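Local atomic coordinates of major extracellular endoglucanase (Xanthomonas campestris pv. campestris, PDB entry 4TUF), a protein that hydrolyses internal beta-1,4-glucosidic linkages in cellulose, lichenin and cereal beta-D-glucans, the part described here being the TIM-barrel catalytic domain. Residues A[209-214]-A[243-248]; A[233-238]-A[274-279]; A[259-264]-A[295-300]. All coordinates share one frame; numbering follows the deposited sequence.

Contact 1: A[209-214]-A[243-248]; sequences GIFWGG and FVQSYF
Gly209 and Gln245 mark the nearest approach of two irregular loop segments, their CA atoms 5.8 Å apart, and from there the backbones diverge as 209-214 runs on into a type II beta turn from Phe211 to Gly214. Gly209 itself adopts a positive phi of 71°, a conformation that glycine takes up readily. At the centre of the contact lies the Phe211 ring. The amide of Gln245 stands nearly perpendicular to it, the two planes 82° apart, with NE2 over the middle of one face and 3.3 Å from Phe211 CZ. A bend at chi2 (-77°) places Gln245 CD near Gly209. This amide also suits its place because it has a second partner: NE2 gives a hydrogen bond to a water, which in turn donates to Ile210 O, so the loops are bridged through solvent. Beside it, the hydroxyl of Tyr247 donates directly to Gly209 O at 2.9 Å, the tyrosine being long enough to span the gap. Apolar neighbours flank the Phe211 ring. Phe248 CE2 comes up at the ring edge, 4.2 Å from Phe211 CZ, and Phe243 CB lies 3.9 Å from Phe211 CE1. Away from these partners, Trp212 stacks on His159 and touches Glu157, the proton donor inferred by similarity. Both loops follow the C-terminal ends of neighbouring parallel strands, 192-195 and 231-238. Such loops shape the active-site end of a family 5 (beta/alpha)8 barrel, and this pair packs together beside the catalytic cleft.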
loop_
_atom_site.group_PDB
_atom_site.type_symbol
_atom_site.label_atom_id
_atom_site.label_comp_id
_atom_site.label_asym_id
_atom_site.label_seq_id
_atom_site.Cartn_x
_atom_site.Cartn_y
_atom_site.Cartn_z
ATOM N N GLY A 209 -9.005 14.407 -12.485
ATOM C CA GLY A 209 -9.648 13.831 -11.318
ATOM C C GLY A 209 -9.024 12.525 -10.872
ATOM O O GLY A 209 -9.710 11.646 -10.348
ATOM N N ILE A 210 -7.717 12.402 -11.076
ATOM C CA ILE A 210 -6.997 11.184 -10.719
ATOM C C ILE A 210 -6.142 11.381 -9.466
ATOM O O ILE A 210 -5.442 12.385 -9.334
ATOM C CB ILE A 210 -6.097 10.711 -11.877
ATOM C CG1 ILE A 210 -6.928 10.478 -13.138
ATOM C CG2 ILE A 210 -5.366 9.447 -11.497
ATOM C CD1 ILE A 210 -6.133 9.945 -14.299
ATOM N N PHE A 211 -6.214 10.425 -8.544
ATOM C CA PHE A 211 -5.393 10.454 -7.339
ATOM C C PHE A 211 -4.031 9.832 -7.613
ATOM O O PHE A 211 -3.891 9.028 -8.533
ATOM C CB PHE A 211 -6.082 9.712 -6.191
ATOM C CG PHE A 211 -7.316 10.400 -5.669
ATOM C CD1 PHE A 211 -7.217 11.407 -4.724
ATOM C CD2 PHE A 211 -8.574 10.029 -6.113
ATOM C CE1 PHE A 211 -8.350 12.037 -4.237
ATOM C CE2 PHE A 211 -9.712 10.660 -5.627
ATOM C CZ PHE A 211 -9.600 11.661 -4.688
ATOM N N TRP A 212 -3.034 10.206 -6.814
ATOM C CA TRP A 212 -1.684 9.665 -6.946
ATOM C C TRP A 212 -1.696 8.138 -6.955
ATOM O O TRP A 212 -2.301 7.517 -6.085
ATOM C CB TRP A 212 -0.788 10.155 -5.810
ATOM C CG TRP A 212 -0.489 11.616 -5.828
ATOM C CD1 TRP A 212 -0.942 12.538 -6.725
ATOM C CD2 TRP A 212 0.337 12.329 -4.900
ATOM N NE1 TRP A 212 -0.455 13.788 -6.404
ATOM C CE2 TRP A 212 0.337 13.684 -5.291
ATOM C CE3 TRP A 212 1.076 11.954 -3.775
ATOM C CZ2 TRP A 212 1.051 14.662 -4.601
ATOM C CZ3 TRP A 212 1.781 12.929 -3.087
ATOM C CH2 TRP A 212 1.761 14.266 -3.501
ATOM N N GLY A 213 -1.032 7.544 -7.942
ATOM C CA GLY A 213 -0.969 6.098 -8.058
ATOM C C GLY A 213 -2.325 5.477 -8.325
ATOM O O GLY A 213 -2.544 4.300 -8.035
ATOM N N GLY A 214 -3.239 6.261 -8.892
ATOM C CA GLY A 214 -4.613 5.818 -9.044
ATOM C C GLY A 214 -5.078 5.474 -10.450
ATOM O O GLY A 214 -6.176 4.935 -10.614
ATOM N N PHE A 243 -9.135 14.995 -1.260
ATOM C CA PHE A 243 -9.269 16.051 -2.251
ATOM C C PHE A 243 -10.711 16.070 -2.720
ATOM O O PHE A 243 -11.316 15.015 -2.918
ATOM C CB PHE A 243 -8.316 15.832 -3.430
ATOM C CG PHE A 243 -8.286 16.972 -4.416
ATOM C CD1 PHE A 243 -9.252 17.081 -5.408
ATOM C CD2 PHE A 243 -7.282 17.926 -4.362
ATOM C CE1 PHE A 243 -9.222 18.130 -6.317
ATOM C CE2 PHE A 243 -7.245 18.979 -5.269
ATOM C CZ PHE A 243 -8.213 19.081 -6.247
ATOM N N VAL A 244 -11.268 17.263 -2.888
ATOM C CA VAL A 244 -12.630 17.376 -3.383
ATOM C C VAL A 244 -12.611 17.380 -4.906
ATOM O O VAL A 244 -12.531 18.433 -5.543
ATOM C CB VAL A 244 -13.329 18.640 -2.845
ATOM C CG1 VAL A 244 -14.734 18.762 -3.420
ATOM C CG2 VAL A 244 -13.382 18.600 -1.319
ATOM N N GLN A 245 -12.648 16.186 -5.485
ATOM C CA GLN A 245 -12.769 16.054 -6.926
ATOM C C GLN A 245 -14.128 16.599 -7.338
ATOM O O GLN A 245 -15.074 16.575 -6.552
ATOM C CB GLN A 245 -12.614 14.595 -7.366
ATOM C CG GLN A 245 -11.375 13.889 -6.824
ATOM C CD GLN A 245 -10.094 14.282 -7.541
ATOM O OE1 GLN A 245 -10.057 15.243 -8.307
ATOM N NE2 GLN A 245 -9.034 13.527 -7.297
ATOM N N SER A 246 -14.236 17.074 -8.567
ATOM C CA SER A 246 -15.479 17.649 -9.046
ATOM C C SER A 246 -16.634 16.656 -9.004
ATOM O O SER A 246 -17.757 17.018 -8.691
ATOM C CB SER A 246 -15.294 18.165 -10.465
ATOM O OG SER A 246 -14.906 17.113 -11.322
ATOM N N TYR A 247 -16.354 15.402 -9.317
ATOM C CA TYR A 247 -17.396 14.388 -9.374
ATOM C C TYR A 247 -18.052 14.109 -8.027
ATOM O O TYR A 247 -19.161 13.606 -7.967
ATOM C CB TYR A 247 -16.921 13.110 -10.063
ATOM C CG TYR A 247 -15.573 12.590 -9.641
ATOM C CD1 TYR A 247 -15.427 11.857 -8.484
ATOM C CD2 TYR A 247 -14.454 12.800 -10.422
ATOM C CE1 TYR A 247 -14.203 11.365 -8.104
ATOM C CE2 TYR A 247 -13.223 12.310 -10.047
ATOM C CZ TYR A 247 -13.109 11.591 -8.885
ATOM O OH TYR A 247 -11.898 11.096 -8.500
ATOM N N PHE A 248 -17.341 14.399 -6.949
ATOM C CA PHE A 248 -17.892 14.301 -5.604
ATOM C C PHE A 248 -19.052 15.273 -5.421
ATOM O O PHE A 248 -20.003 14.992 -4.707
ATOM C CB PHE A 248 -16.814 14.567 -4.559
ATOM C CG PHE A 248 -15.768 13.501 -4.490
ATOM C CD1 PHE A 248 -16.061 12.209 -4.855
ATOM C CD2 PHE A 248 -14.493 13.793 -4.060
ATOM C CE1 PHE A 248 -15.104 11.225 -4.795
ATOM C CE2 PHE A 248 -13.531 12.815 -4.000
ATOM C CZ PHE A 248 -13.837 11.530 -4.369
HETATM O O HOH W 1 -6.673 15.154 -8.340
#

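Contact 2: A[233-238]-A[274-279]; sequences LAPHVY and LLLGEF
Leu233 pairs with Leu274 where two neighbouring barrel strands run side by side: its carbonyl O accepts the N-H of Leu275 at 3.1 Å in a nearly straight bond (167° at the hydrogen). Ala234, whose small side chain fits close to the chain opposite, sends its CA-H to Leu275 O and sets CB against Leu275 CD1. Pro235 has no N-H to give but still accepts through its carbonyl, Gly277 N lying 3.0 Å from Pro235 O, where the second strand turns a corner. Next, the flat His236 ring is covered on one face by the aliphatic stem of Glu278, with Glu278 CB 3.7 Å from the ring centroid in a CH-pi contact; His236 ND1 is hydrogen-bonded to Glu157. Val237 returns to backbone pairing, its N 3.1 Å from Glu278 O, while its branch CG1 meets Leu276 CD1 at 3.6 Å on the side where the outer helices pack. The hydroxyl of Tyr238 is hydrogen-bonded to Glu157 and is modelled so near Glu278 OE1 that the pairing there is doubtful in detail. Extended beyond CG, Glu278 reaches Arg58 through OE2 in a salt bridge. Glu278 as nucleophile near the end of one barrel strand and Glu157 as proton donor close by, both roles assigned by similarity, form a glutamate pair as in the retaining active site of family 5 TIM-barrel glycosidases.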
loop_
_atom_site.group_PDB
_atom_site.type_symbol
_atom_site.label_atom_id
_atom_site.label_comp_id
_atom_site.label_asym_id
_atom_site.label_seq_id
_atom_site.Cartn_x
_atom_site.Cartn_y
_atom_site.Cartn_z
ATOM N N LEU A 233 -1.692 -5.838 -9.200
ATOM C CA LEU A 233 -1.970 -4.422 -9.419
ATOM C C LEU A 233 -2.571 -3.820 -8.152
ATOM O O LEU A 233 -3.495 -4.389 -7.557
ATOM C CB LEU A 233 -2.913 -4.228 -10.603
ATOM C CG LEU A 233 -2.467 -4.683 -11.994
ATOM C CD1 LEU A 233 -3.611 -4.484 -12.966
ATOM C CD2 LEU A 233 -1.237 -3.920 -12.463
ATOM N N ALA A 234 -2.045 -2.672 -7.736
ATOM C CA ALA A 234 -2.418 -2.112 -6.441
ATOM C C ALA A 234 -2.589 -0.594 -6.461
ATOM O O ALA A 234 -1.854 0.121 -5.789
ATOM C CB ALA A 234 -1.379 -2.504 -5.393
ATOM N N PRO A 235 -3.578 -0.095 -7.212
ATOM C CA PRO A 235 -3.753 1.356 -7.256
ATOM C C PRO A 235 -4.280 1.904 -5.933
ATOM O O PRO A 235 -4.686 1.138 -5.056
ATOM C CB PRO A 235 -4.782 1.546 -8.369
ATOM C CG PRO A 235 -5.589 0.304 -8.323
ATOM C CD PRO A 235 -4.628 -0.798 -7.971
ATOM N N HIS A 236 -4.265 3.222 -5.800
ATOM C CA HIS A 236 -4.834 3.879 -4.639
ATOM C C HIS A 236 -6.079 4.652 -5.053
ATOM O O HIS A 236 -6.211 5.066 -6.205
ATOM C CB HIS A 236 -3.818 4.826 -3.997
ATOM C CG HIS A 236 -2.585 4.146 -3.491
ATOM N ND1 HIS A 236 -1.642 4.797 -2.724
ATOM C CD2 HIS A 236 -2.140 2.875 -3.638
ATOM C CE1 HIS A 236 -0.666 3.956 -2.425
ATOM N NE2 HIS A 236 -0.944 2.783 -2.967
ATOM N N VAL A 237 -6.985 4.856 -4.108
ATOM C CA VAL A 237 -8.127 5.726 -4.336
ATOM C C VAL A 237 -8.568 6.332 -3.007
ATOM O O VAL A 237 -8.554 5.657 -1.980
ATOM C CB VAL A 237 -9.291 4.964 -5.007
ATOM C CG1 VAL A 237 -9.595 3.686 -4.257
ATOM C CG2 VAL A 237 -10.530 5.839 -5.110
ATOM N N TYR A 238 -8.931 7.610 -3.023
ATOM C CA TYR A 238 -9.400 8.284 -1.819
ATOM C C TYR A 238 -10.695 9.052 -2.080
ATOM O O TYR A 238 -11.171 9.119 -3.219
ATOM C CB TYR A 238 -8.335 9.235 -1.287
ATOM C CG TYR A 238 -6.970 8.610 -1.169
ATOM C CD1 TYR A 238 -6.584 7.952 -0.010
ATOM C CD2 TYR A 238 -6.064 8.677 -2.221
ATOM C CE1 TYR A 238 -5.337 7.373 0.095
ATOM C CE2 TYR A 238 -4.814 8.106 -2.123
ATOM C CZ TYR A 238 -4.457 7.457 -0.960
ATOM O OH TYR A 238 -3.215 6.884 -0.852
ATOM N N LEU A 274 -6.072 -7.859 -8.727
ATOM C CA LEU A 274 -6.152 -6.459 -8.337
ATOM C C LEU A 274 -6.725 -6.269 -6.940
ATOM O O LEU A 274 -7.643 -6.971 -6.519
ATOM C CB LEU A 274 -6.987 -5.681 -9.358
ATOM C CG LEU A 274 -7.007 -4.150 -9.302
ATOM C CD1 LEU A 274 -7.208 -3.583 -10.698
ATOM C CD2 LEU A 274 -8.099 -3.638 -8.367
ATOM N N LEU A 275 -6.150 -5.312 -6.226
ATOM C CA LEU A 275 -6.662 -4.867 -4.941
ATOM C C LEU A 275 -6.236 -3.415 -4.744
ATOM O O LEU A 275 -5.413 -2.903 -5.499
ATOM C CB LEU A 275 -6.150 -5.760 -3.804
ATOM C CG LEU A 275 -4.654 -6.098 -3.691
ATOM C CD1 LEU A 275 -3.800 -4.904 -3.298
ATOM C CD2 LEU A 275 -4.450 -7.226 -2.692
ATOM N N LEU A 276 -6.777 -2.752 -3.731
ATOM C CA LEU A 276 -6.342 -1.394 -3.424
ATOM C C LEU A 276 -5.207 -1.374 -2.393
ATOM O O LEU A 276 -5.340 -1.909 -1.296
ATOM C CB LEU A 276 -7.520 -0.570 -2.923
ATOM C CG LEU A 276 -8.655 -0.427 -3.925
ATOM C CD1 LEU A 276 -9.843 0.279 -3.288
ATOM C CD2 LEU A 276 -8.161 0.318 -5.146
ATOM N N GLY A 277 -4.090 -0.751 -2.751
ATOM C CA GLY A 277 -2.980 -0.595 -1.829
ATOM C C GLY A 277 -3.298 0.383 -0.713
ATOM O O GLY A 277 -2.868 0.203 0.425
ATOM N N GLU A 278 -4.045 1.430 -1.044
ATOM C CA GLU A 278 -4.517 2.393 -0.055
ATOM C C GLU A 278 -5.912 2.884 -0.411
ATOM O O GLU A 278 -6.167 3.304 -1.542
ATOM C CB GLU A 278 -3.571 3.595 0.047
ATOM C CG GLU A 278 -2.207 3.302 0.643
ATOM C CD GLU A 278 -1.336 4.538 0.707
ATOM O OE1 GLU A 278 -1.894 5.648 0.594
ATOM O OE2 GLU A 278 -0.101 4.410 0.866
ATOM N N PHE A 279 -6.813 2.825 0.559
ATOM C CA PHE A 279 -8.102 3.492 0.455
ATOM C C PHE A 279 -8.601 3.801 1.865
ATOM O O PHE A 279 -8.261 3.096 2.823
ATOM C CB PHE A 279 -9.109 2.635 -0.312
ATOM C CG PHE A 279 -9.554 1.407 0.427
ATOM C CD1 PHE A 279 -8.769 0.264 0.438
ATOM C CD2 PHE A 279 -10.763 1.389 1.103
ATOM C CE1 PHE A 279 -9.179 -0.868 1.117
ATOM C CE2 PHE A 279 -11.181 0.259 1.782
ATOM C CZ PHE A 279 -10.390 -0.870 1.790
#

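Contact 3: A[259-264]-A[295-300]; sequences AIWERH and DALVKY
Trp261 of helix 257-266 lies between two adjacent outer helices of the (beta/alpha)8 barrel, reaching across to Leu297 of helix 288-303. The axes of the two short segments approach to 11.2 Å and cross at -58°, a wide spacing that a large indole can span. Leu297 CD1 sits over the centre of the six-membered ring, 4.0 Å from its centroid, in a CH-pi contact. Leu297 CB also meets Trp261 CH2. The far rim of the indole faces the backbone of the second helix, where Trp261 CH2 lies 3.4 Å from Leu297 N. In the plane of that ring, at its edge, comes Ala296 CB, a small side chain that suits the place beside the indole. Behind this apolar centre, toward the barrel, Trp261 and Leu297 both touch Val237 of strand 231-238, and Leu297 adds Leu276 and Phe279 of the next strand; the pair thus joins the helical layer to the barrel wall.

Farther out, the Tyr300 side chain runs antiparallel to that of Trp261, its ring oblique to the indole. Tyr300 CE2 lies 3.6 Å from Trp261 CB, so the aromatic carbons extend the apolar seam. Tyrosine suits this position because its ring carbons pack on Trp261 while its hydroxyl reaches Glu262 at the margin. Glu262 is partly exposed, and its chain is bent at chi2 (77°) to turn CD toward the neighbouring helix. One carboxylate oxygen, OE2, has a long, weak ion pair with Lys304. The carboxylate stands almost perpendicular to the tyrosine ring, and Tyr300 OH donates to Glu262 OE1 at the ring's edge across a modelled 2.5 Å.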
loop_
_atom_site.group_PDB
_atom_site.type_symbol
_atom_site.label_atom_id
_atom_site.label_comp_id
_atom_site.label_asym_id
_atom_site.label_seq_id
_atom_site.Cartn_x
_atom_site.Cartn_y
_atom_site.Cartn_z
ATOM N N ALA A 259 -18.535 4.242 -12.481
ATOM C CA ALA A 259 -17.973 4.444 -13.813
ATOM C C ALA A 259 -16.557 5.013 -13.735
ATOM O O ALA A 259 -15.700 4.714 -14.568
ATOM C CB ALA A 259 -18.867 5.363 -14.626
ATOM N N ILE A 260 -16.318 5.837 -12.725
ATOM C CA ILE A 260 -15.031 6.490 -12.556
ATOM C C ILE A 260 -13.993 5.521 -11.995
ATOM O O ILE A 260 -12.847 5.481 -12.453
ATOM C CB ILE A 260 -15.170 7.724 -11.646
ATOM C CG1 ILE A 260 -15.932 8.822 -12.396
ATOM C CG2 ILE A 260 -13.813 8.221 -11.189
ATOM C CD1 ILE A 260 -16.412 9.932 -11.515
ATOM N N TRP A 261 -14.404 4.729 -11.008
ATOM C CA TRP A 261 -13.554 3.677 -10.470
ATOM C C TRP A 261 -13.274 2.630 -11.536
ATOM O O TRP A 261 -12.159 2.124 -11.641
ATOM C CB TRP A 261 -14.202 3.028 -9.248
ATOM C CG TRP A 261 -14.369 3.962 -8.090
ATOM C CD1 TRP A 261 -13.539 4.983 -7.732
ATOM C CD2 TRP A 261 -15.443 3.968 -7.146
ATOM N NE1 TRP A 261 -14.025 5.620 -6.615
ATOM C CE2 TRP A 261 -15.195 5.014 -6.237
ATOM C CE3 TRP A 261 -16.588 3.187 -6.977
ATOM C CZ2 TRP A 261 -16.051 5.303 -5.179
ATOM C CZ3 TRP A 261 -17.436 3.475 -5.924
ATOM C CH2 TRP A 261 -17.164 4.524 -5.040
ATOM N N GLU A 262 -14.293 2.308 -12.326
ATOM C CA GLU A 262 -14.135 1.351 -13.413
ATOM C C GLU A 262 -13.071 1.829 -14.392
ATOM O O GLU A 262 -12.160 1.082 -14.738
ATOM C CB GLU A 262 -15.466 1.129 -14.138
ATOM C CG GLU A 262 -15.410 0.113 -15.268
ATOM C CD GLU A 262 -15.397 -1.324 -14.773
ATOM O OE1 GLU A 262 -15.408 -1.541 -13.539
ATOM O OE2 GLU A 262 -15.382 -2.240 -15.624
ATOM N N ARG A 263 -13.186 3.084 -14.814
ATOM C CA ARG A 263 -12.224 3.687 -15.730
ATOM C C ARG A 263 -10.784 3.660 -15.221
ATOM O O ARG A 263 -9.871 3.266 -15.945
ATOM C CB ARG A 263 -12.614 5.134 -16.026
ATOM C CG ARG A 263 -11.635 5.835 -16.941
ATOM C CD ARG A 263 -12.307 6.941 -17.723
ATOM N NE ARG A 263 -12.644 8.087 -16.888
ATOM C CZ ARG A 263 -13.792 8.750 -16.968
ATOM N NH1 ARG A 263 -14.717 8.370 -17.840
ATOM N NH2 ARG A 263 -14.016 9.788 -16.173
ATOM N N HIS A 264 -10.576 4.181 -14.015
ATOM C CA HIS A 264 -9.252 4.256 -13.397
ATOM C C HIS A 264 -8.572 2.938 -13.024
ATOM O O HIS A 264 -7.394 2.767 -13.286
ATOM C CB HIS A 264 -9.293 5.177 -12.182
ATOM C CG HIS A 264 -9.553 6.609 -12.519
ATOM N ND1 HIS A 264 -9.967 7.528 -11.584
ATOM C CD2 HIS A 264 -9.461 7.280 -13.687
ATOM C CE1 HIS A 264 -10.116 8.704 -12.160
ATOM N NE2 HIS A 264 -9.815 8.579 -13.437
ATOM N N ASP A 295 -18.760 3.708 1.748
ATOM C CA ASP A 295 -19.802 2.702 1.600
ATOM C C ASP A 295 -19.941 2.269 0.145
ATOM O O ASP A 295 -19.986 1.076 -0.151
ATOM C CB ASP A 295 -21.140 3.230 2.117
ATOM C CG ASP A 295 -21.211 3.266 3.631
ATOM O OD1 ASP A 295 -20.486 2.490 4.289
ATOM O OD2 ASP A 295 -22.008 4.065 4.165
ATOM N N ALA A 296 -19.992 3.244 -0.761
ATOM C CA ALA A 296 -20.165 2.972 -2.186
ATOM C C ALA A 296 -18.972 2.231 -2.788
ATOM O O ALA A 296 -19.145 1.363 -3.646
ATOM C CB ALA A 296 -20.408 4.269 -2.941
ATOM N N LEU A 297 -17.766 2.583 -2.345
ATOM C CA LEU A 297 -16.553 1.927 -2.826
ATOM C C LEU A 297 -16.563 0.448 -2.468
ATOM O O LEU A 297 -16.234 -0.401 -3.297
ATOM C CB LEU A 297 -15.305 2.597 -2.255
ATOM C CG LEU A 297 -13.979 1.919 -2.627
ATOM C CD1 LEU A 297 -13.783 1.901 -4.137
ATOM C CD2 LEU A 297 -12.785 2.589 -1.947
ATOM N N VAL A 298 -16.949 0.146 -1.232
ATOM C CA VAL A 298 -17.038 -1.237 -0.776
ATOM C C VAL A 298 -18.076 -2.003 -1.596
ATOM O O VAL A 298 -17.815 -3.114 -2.059
ATOM C CB VAL A 298 -17.384 -1.312 0.724
ATOM C CG1 VAL A 298 -17.756 -2.731 1.121
ATOM C CG2 VAL A 298 -16.211 -0.805 1.557
ATOM N N LYS A 299 -19.240 -1.392 -1.792
ATOM C CA LYS A 299 -20.290 -1.981 -2.619
ATOM C C LYS A 299 -19.777 -2.284 -4.030
ATOM O O LYS A 299 -20.066 -3.341 -4.590
ATOM C CB LYS A 299 -21.504 -1.048 -2.680
ATOM C CG LYS A 299 -22.706 -1.604 -3.437
ATOM C CD LYS A 299 -23.730 -0.502 -3.707
ATOM C CE LYS A 299 -24.914 -1.016 -4.508
ATOM N NZ LYS A 299 -25.779 -1.935 -3.708
ATOM N N TYR A 300 -19.001 -1.361 -4.592
ATOM C CA TYR A 300 -18.453 -1.536 -5.936
ATOM C C TYR A 300 -17.361 -2.602 -5.971
ATOM O O TYR A 300 -17.306 -3.411 -6.896
ATOM C CB TYR A 300 -17.908 -0.211 -6.470
ATOM C CG TYR A 300 -17.110 -0.352 -7.742
ATOM C CD1 TYR A 300 -17.745 -0.482 -8.972
ATOM C CD2 TYR A 300 -15.719 -0.358 -7.718
ATOM C CE1 TYR A 300 -17.020 -0.618 -10.139
ATOM C CE2 TYR A 300 -14.984 -0.493 -8.883
ATOM C CZ TYR A 300 -15.641 -0.620 -10.089
ATOM O OH TYR A 300 -14.919 -0.755 -11.248
#

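Overall arrangement
The three contacts form one continuous sector of the barrel, with centres 11 to 13 Å apart. Contact 2 lies deepest, in the wall formed by strands 231-238 and 276-280. Contact 3 packs the helices that follow those strands, 257-266 and 288-303, against their outer side, through Val237, Leu276 and Phe279. Contact 1 lies at the C-terminal end of the strands, among loops after 192-195 and 231-238, and reaches the wall through Gly213 O near His236 N, 3.0 Å apart, and helix 257-266 through Tyr247 against Ile260. Along the chain, contact 2 alternates with each of the others, whereas contact 1 closes before contact 3 opens. Strand, helix and loop layers thus meet near the predicted nucleophile.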